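Local coordinates for amide synthase (Vibrio cholerae, PDB 1L5A), which probably forms amide bonds as a nonribosomal peptide synthetase condensation enzyme in the biosynthesis of the siderophore vibriobactin, at residues Y201-L215 / E373-Y385. Numbering follows the deposited sequence.
Sequences YDPQLSHAVSLSYTL and ELCLDITADLASY
With CG anti to the backbone N in both Tyr201 (chi1 -177°) and Asp381 (chi1 156°), phenol and carboxylate approach from opposite directions, and Tyr201 OH donates to Asp381 OD2 over 2.7 Å, on the syn side but tilted out of the carboxylate plane. Asp381 OD1 is gripped from both faces: His207 N reaches it at 3.0 Å, while Ala383 N closes an Asx turn. Bonds to both oxygens would limit rotation of this buried carboxylate at the C-terminal end of strand 374-381.

Antiparallel strands 208-214 and 374-381 (axes 155° apart) join Val209 with Ala380 and Tyr213 with Leu376 by paired backbone bonds; Leu215 N closes the far end on Leu374 O. On one face, Ser210 OG and Thr379 OG1 hydrogen-bond at 2.8 Å, and Ser212 OG meets Asp377 OD1 from above the carboxylate plane; Arg367 salt-bridges the same oxygen. On the other, Val209 CG1 packs at about a right angle to Leu382, just past strand 374-381.

This pairing joins strands 158 residues apart in one of two mixed sheets of the condensation-domain fold, whose halves resemble CoA-dependent acyltransferases. Strand 374-381 separates edge strand 208-214 from strand 362-368, and helix 387-409 packs against Ala380, Tyr213 and Leu215.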
loop_
_atom_site.group_PDB
_atom_site.type_symbol
_atom_site.label_atom_id
_atom_site.label_comp_id
_atom_site.label_asym_id
_atom_site.label_seq_id
_atom_site.Cartn_x
_atom_site.Cartn_y
_atom_site.Cartn_z
ATOM N N TYR A 201 6.652 10.766 40.680
ATOM C CA TYR A 201 7.893 10.841 39.938
ATOM C C TYR A 201 8.172 12.240 39.432
ATOM O O TYR A 201 7.396 12.789 38.669
ATOM C CB TYR A 201 7.883 9.897 38.754
ATOM C CG TYR A 201 9.207 9.924 38.044
ATOM C CD1 TYR A 201 10.375 9.575 38.723
ATOM C CD2 TYR A 201 9.304 10.334 36.716
ATOM C CE1 TYR A 201 11.609 9.636 38.103
ATOM C CE2 TYR A 201 10.535 10.398 36.081
ATOM C CZ TYR A 201 11.686 10.046 36.782
ATOM O OH TYR A 201 12.917 10.106 36.172
ATOM N N ASP A 202 9.281 12.818 39.872
ATOM C CA ASP A 202 9.667 14.153 39.439
ATOM C C ASP A 202 10.832 13.993 38.463
ATOM O O ASP A 202 11.941 13.637 38.858
ATOM C CB ASP A 202 10.110 15.005 40.623
ATOM C CG ASP A 202 10.430 16.426 40.217
ATOM O OD1 ASP A 202 10.923 16.624 39.084
ATOM O OD2 ASP A 202 10.199 17.345 41.031
ATOM N N PRO A 203 10.585 14.272 37.176
ATOM C CA PRO A 203 11.570 14.168 36.100
ATOM C C PRO A 203 12.896 14.823 36.411
ATOM O O PRO A 203 13.945 14.282 36.061
ATOM C CB PRO A 203 10.869 14.844 34.926
ATOM C CG PRO A 203 9.422 14.592 35.209
ATOM C CD PRO A 203 9.334 14.871 36.677
ATOM N N GLN A 204 12.860 15.982 37.067
ATOM C CA GLN A 204 14.097 16.693 37.381
ATOM C C GLN A 204 14.956 16.038 38.451
ATOM O O GLN A 204 16.166 16.233 38.477
ATOM C CB GLN A 204 13.819 18.153 37.761
ATOM C CG GLN A 204 13.141 18.367 39.084
ATOM C CD GLN A 204 12.751 19.830 39.309
ATOM O OE1 GLN A 204 13.605 20.738 39.275
ATOM N NE2 GLN A 204 11.454 20.066 39.545
ATOM N N LEU A 205 14.357 15.246 39.328
ATOM C CA LEU A 205 15.170 14.600 40.343
ATOM C C LEU A 205 15.907 13.378 39.817
ATOM O O LEU A 205 16.413 12.576 40.596
ATOM C CB LEU A 205 14.320 14.216 41.539
ATOM C CG LEU A 205 13.735 15.444 42.216
ATOM C CD1 LEU A 205 12.923 15.016 43.444
ATOM C CD2 LEU A 205 14.877 16.377 42.599
ATOM N N SER A 206 15.973 13.228 38.499
ATOM C CA SER A 206 16.676 12.089 37.914
ATOM C C SER A 206 18.119 11.980 38.422
ATOM O O SER A 206 18.775 12.984 38.636
ATOM C CB SER A 206 16.695 12.225 36.405
ATOM O OG SER A 206 17.629 11.317 35.860
ATOM N N HIS A 207 18.605 10.758 38.597
ATOM C CA HIS A 207 19.959 10.501 39.073
ATOM C C HIS A 207 20.435 9.283 38.302
ATOM O O HIS A 207 20.183 8.153 38.702
ATOM C CB HIS A 207 19.949 10.196 40.583
ATOM C CG HIS A 207 21.297 9.884 41.157
ATOM N ND1 HIS A 207 22.162 10.860 41.608
ATOM C CD2 HIS A 207 21.938 8.704 41.337
ATOM C CE1 HIS A 207 23.277 10.296 42.042
ATOM N NE2 HIS A 207 23.168 8.988 41.888
ATOM N N ALA A 208 21.142 9.515 37.201
ATOM C CA ALA A 208 21.604 8.433 36.332
ATOM C C ALA A 208 22.915 7.754 36.681
ATOM O O ALA A 208 23.873 8.401 37.079
ATOM C CB ALA A 208 21.669 8.940 34.880
ATOM N N VAL A 209 22.942 6.438 36.522
ATOM C CA VAL A 209 24.142 5.657 36.760
ATOM C C VAL A 209 24.318 4.731 35.552
ATOM O O VAL A 209 23.344 4.356 34.899
ATOM C CB VAL A 209 24.058 4.826 38.085
ATOM C CG1 VAL A 209 24.089 5.782 39.290
ATOM C CG2 VAL A 209 22.791 3.963 38.109
ATOM N N SER A 210 25.558 4.369 35.243
ATOM C CA SER A 210 25.794 3.520 34.089
ATOM C C SER A 210 27.103 2.742 34.107
ATOM O O SER A 210 28.032 3.065 34.847
ATOM C CB SER A 210 25.721 4.360 32.815
ATOM O OG SER A 210 25.762 3.521 31.685
ATOM N N LEU A 211 27.150 1.702 33.280
ATOM C CA LEU A 211 28.312 0.838 33.151
ATOM C C LEU A 211 28.318 0.304 31.729
ATOM O O LEU A 211 27.260 0.023 31.166
ATOM C CB LEU A 211 28.218 -0.330 34.122
ATOM C CG LEU A 211 29.553 -0.772 34.703
ATOM C CD1 LEU A 211 30.015 0.292 35.705
ATOM C CD2 LEU A 211 29.407 -2.135 35.376
ATOM N N SER A 212 29.507 0.164 31.151
ATOM C CA SER A 212 29.635 -0.324 29.787
ATOM C C SER A 212 30.428 -1.610 29.736
ATOM O O SER A 212 31.482 -1.723 30.364
ATOM C CB SER A 212 30.325 0.720 28.907
ATOM O OG SER A 212 29.608 1.944 28.900
ATOM N N TYR A 213 29.909 -2.579 28.987
ATOM C CA TYR A 213 30.566 -3.861 28.813
ATOM C C TYR A 213 30.731 -4.118 27.323
ATOM O O TYR A 213 29.756 -4.129 26.574
ATOM C CB TYR A 213 29.743 -4.977 29.446
ATOM C CG TYR A 213 30.200 -6.372 29.056
ATOM C CD1 TYR A 213 31.502 -6.809 29.317
ATOM C CD2 TYR A 213 29.320 -7.267 28.446
ATOM C CE1 TYR A 213 31.910 -8.107 28.982
ATOM C CE2 TYR A 213 29.716 -8.561 28.108
ATOM C CZ TYR A 213 31.008 -8.975 28.378
ATOM O OH TYR A 213 31.382 -10.261 28.052
ATOM N N THR A 214 31.973 -4.309 26.892
ATOM C CA THR A 214 32.253 -4.558 25.484
ATOM C C THR A 214 32.108 -6.039 25.182
ATOM O O THR A 214 32.758 -6.884 25.804
ATOM C CB THR A 214 33.677 -4.106 25.096
ATOM O OG1 THR A 214 33.804 -2.688 25.290
ATOM C CG2 THR A 214 33.957 -4.434 23.642
ATOM N N LEU A 215 31.239 -6.344 24.223
ATOM C CA LEU A 215 30.992 -7.718 23.827
ATOM C C LEU A 215 32.187 -8.312 23.111
ATOM O O LEU A 215 32.814 -7.673 22.264
ATOM C CB LEU A 215 29.765 -7.794 22.921
ATOM C CG LEU A 215 28.474 -7.348 23.607
ATOM C CD1 LEU A 215 27.362 -7.278 22.590
ATOM C CD2 LEU A 215 28.120 -8.319 24.726
ATOM N N GLU A 373 33.211 -3.114 16.860
ATOM C CA GLU A 373 33.112 -3.189 18.302
ATOM C C GLU A 373 31.661 -2.908 18.661
ATOM O O GLU A 373 31.048 -1.977 18.137
ATOM C CB GLU A 373 34.033 -2.165 18.965
ATOM C CG GLU A 373 33.965 -2.179 20.481
ATOM C CD GLU A 373 34.910 -1.181 21.118
ATOM O OE1 GLU A 373 35.048 -0.065 20.573
ATOM O OE2 GLU A 373 35.501 -1.508 22.172
ATOM N N LEU A 374 31.113 -3.739 19.538
ATOM C CA LEU A 374 29.738 -3.593 19.984
ATOM C C LEU A 374 29.723 -3.564 21.502
ATOM O O LEU A 374 30.095 -4.544 22.152
ATOM C CB LEU A 374 28.901 -4.769 19.496
ATOM C CG LEU A 374 27.431 -4.741 19.898
ATOM C CD1 LEU A 374 26.723 -3.609 19.167
ATOM C CD2 LEU A 374 26.805 -6.077 19.564
ATOM N N CYS A 375 29.292 -2.440 22.066
ATOM C CA CYS A 375 29.235 -2.301 23.522
ATOM C C CYS A 375 27.803 -2.271 24.059
ATOM O O CYS A 375 26.862 -1.908 23.346
ATOM C CB CYS A 375 29.971 -1.033 23.966
ATOM S SG CYS A 375 31.654 -0.943 23.350
ATOM N N LEU A 376 27.658 -2.682 25.315
ATOM C CA LEU A 376 26.375 -2.699 25.995
ATOM C C LEU A 376 26.459 -1.719 27.144
ATOM O O LEU A 376 27.383 -1.782 27.945
ATOM C CB LEU A 376 26.070 -4.088 26.556
ATOM C CG LEU A 376 24.978 -4.116 27.644
ATOM C CD1 LEU A 376 23.678 -3.578 27.088
ATOM C CD2 LEU A 376 24.774 -5.525 28.153
ATOM N N ASP A 377 25.503 -0.803 27.217
ATOM C CA ASP A 377 25.477 0.172 28.291
ATOM C C ASP A 377 24.239 -0.078 29.125
ATOM O O ASP A 377 23.126 -0.057 28.593
ATOM C CB ASP A 377 25.409 1.592 27.745
ATOM C CG ASP A 377 26.550 1.917 26.814
ATOM O OD1 ASP A 377 27.684 1.456 27.070
ATOM O OD2 ASP A 377 26.310 2.656 25.832
ATOM N N ILE A 378 24.430 -0.317 30.422
ATOM C CA ILE A 378 23.308 -0.540 31.326
ATOM C C ILE A 378 23.152 0.729 32.157
ATOM O O ILE A 378 23.938 0.985 33.055
ATOM C CB ILE A 378 23.566 -1.735 32.260
ATOM C CG1 ILE A 378 24.095 -2.926 31.457
ATOM C CG2 ILE A 378 22.285 -2.127 32.966
ATOM C CD1 ILE A 378 23.177 -3.383 30.370
ATOM N N THR A 379 22.136 1.523 31.850
ATOM C CA THR A 379 21.885 2.776 32.550
ATOM C C THR A 379 20.560 2.785 33.314
ATOM O O THR A 379 19.524 2.368 32.794
ATOM C CB THR A 379 21.859 3.927 31.555
ATOM O OG1 THR A 379 23.154 4.050 30.964
ATOM C CG2 THR A 379 21.462 5.225 32.233
ATOM N N ALA A 380 20.599 3.273 34.550
ATOM C CA ALA A 380 19.403 3.341 35.372
ATOM C C ALA A 380 19.288 4.697 36.029
ATOM O O ALA A 380 20.290 5.345 36.308
ATOM C CB ALA A 380 19.435 2.263 36.440
ATOM N N ASP A 381 18.054 5.128 36.248
ATOM C CA ASP A 381 17.783 6.381 36.926
ATOM C C ASP A 381 17.398 5.952 38.341
ATOM O O ASP A 381 16.297 5.450 38.571
ATOM C CB ASP A 381 16.620 7.112 36.262
ATOM C CG ASP A 381 15.930 8.078 37.206
ATOM O OD1 ASP A 381 16.605 8.593 38.128
ATOM O OD2 ASP A 381 14.715 8.326 37.021
ATOM N N LEU A 382 18.306 6.136 39.287
ATOM C CA LEU A 382 18.038 5.715 40.659
ATOM C C LEU A 382 16.796 6.330 41.304
ATOM O O LEU A 382 16.292 5.807 42.294
ATOM C CB LEU A 382 19.283 5.943 41.528
ATOM C CG LEU A 382 20.455 5.081 41.029
ATOM C CD1 LEU A 382 21.591 5.063 42.036
ATOM C CD2 LEU A 382 19.957 3.655 40.798
ATOM N N ALA A 383 16.286 7.409 40.721
ATOM C CA ALA A 383 15.096 8.070 41.244
ATOM C C ALA A 383 13.811 7.385 40.762
ATOM O O ALA A 383 12.715 7.727 41.198
ATOM C CB ALA A 383 15.090 9.528 40.818
ATOM N N SER A 384 13.941 6.430 39.852
ATOM C CA SER A 384 12.765 5.729 39.342
ATOM C C SER A 384 13.075 4.265 39.045
ATOM O O SER A 384 12.339 3.605 38.308
ATOM C CB SER A 384 12.254 6.403 38.062
ATOM O OG SER A 384 13.227 6.322 37.024
ATOM N N TYR A 385 14.173 3.760 39.602
ATOM C CA TYR A 385 14.548 2.371 39.382
ATOM C C TYR A 385 15.508 1.977 40.494
ATOM O O TYR A 385 16.491 2.651 40.736
ATOM C CB TYR A 385 15.213 2.202 38.020
ATOM C CG TYR A 385 15.400 0.757 37.655
ATOM C CD1 TYR A 385 14.327 -0.009 37.184
ATOM C CD2 TYR A 385 16.624 0.124 37.856
ATOM C CE1 TYR A 385 14.469 -1.379 36.927
ATOM C CE2 TYR A 385 16.771 -1.249 37.606
ATOM C CZ TYR A 385 15.685 -1.986 37.141
ATOM O OH TYR A 385 15.822 -3.331 36.888
#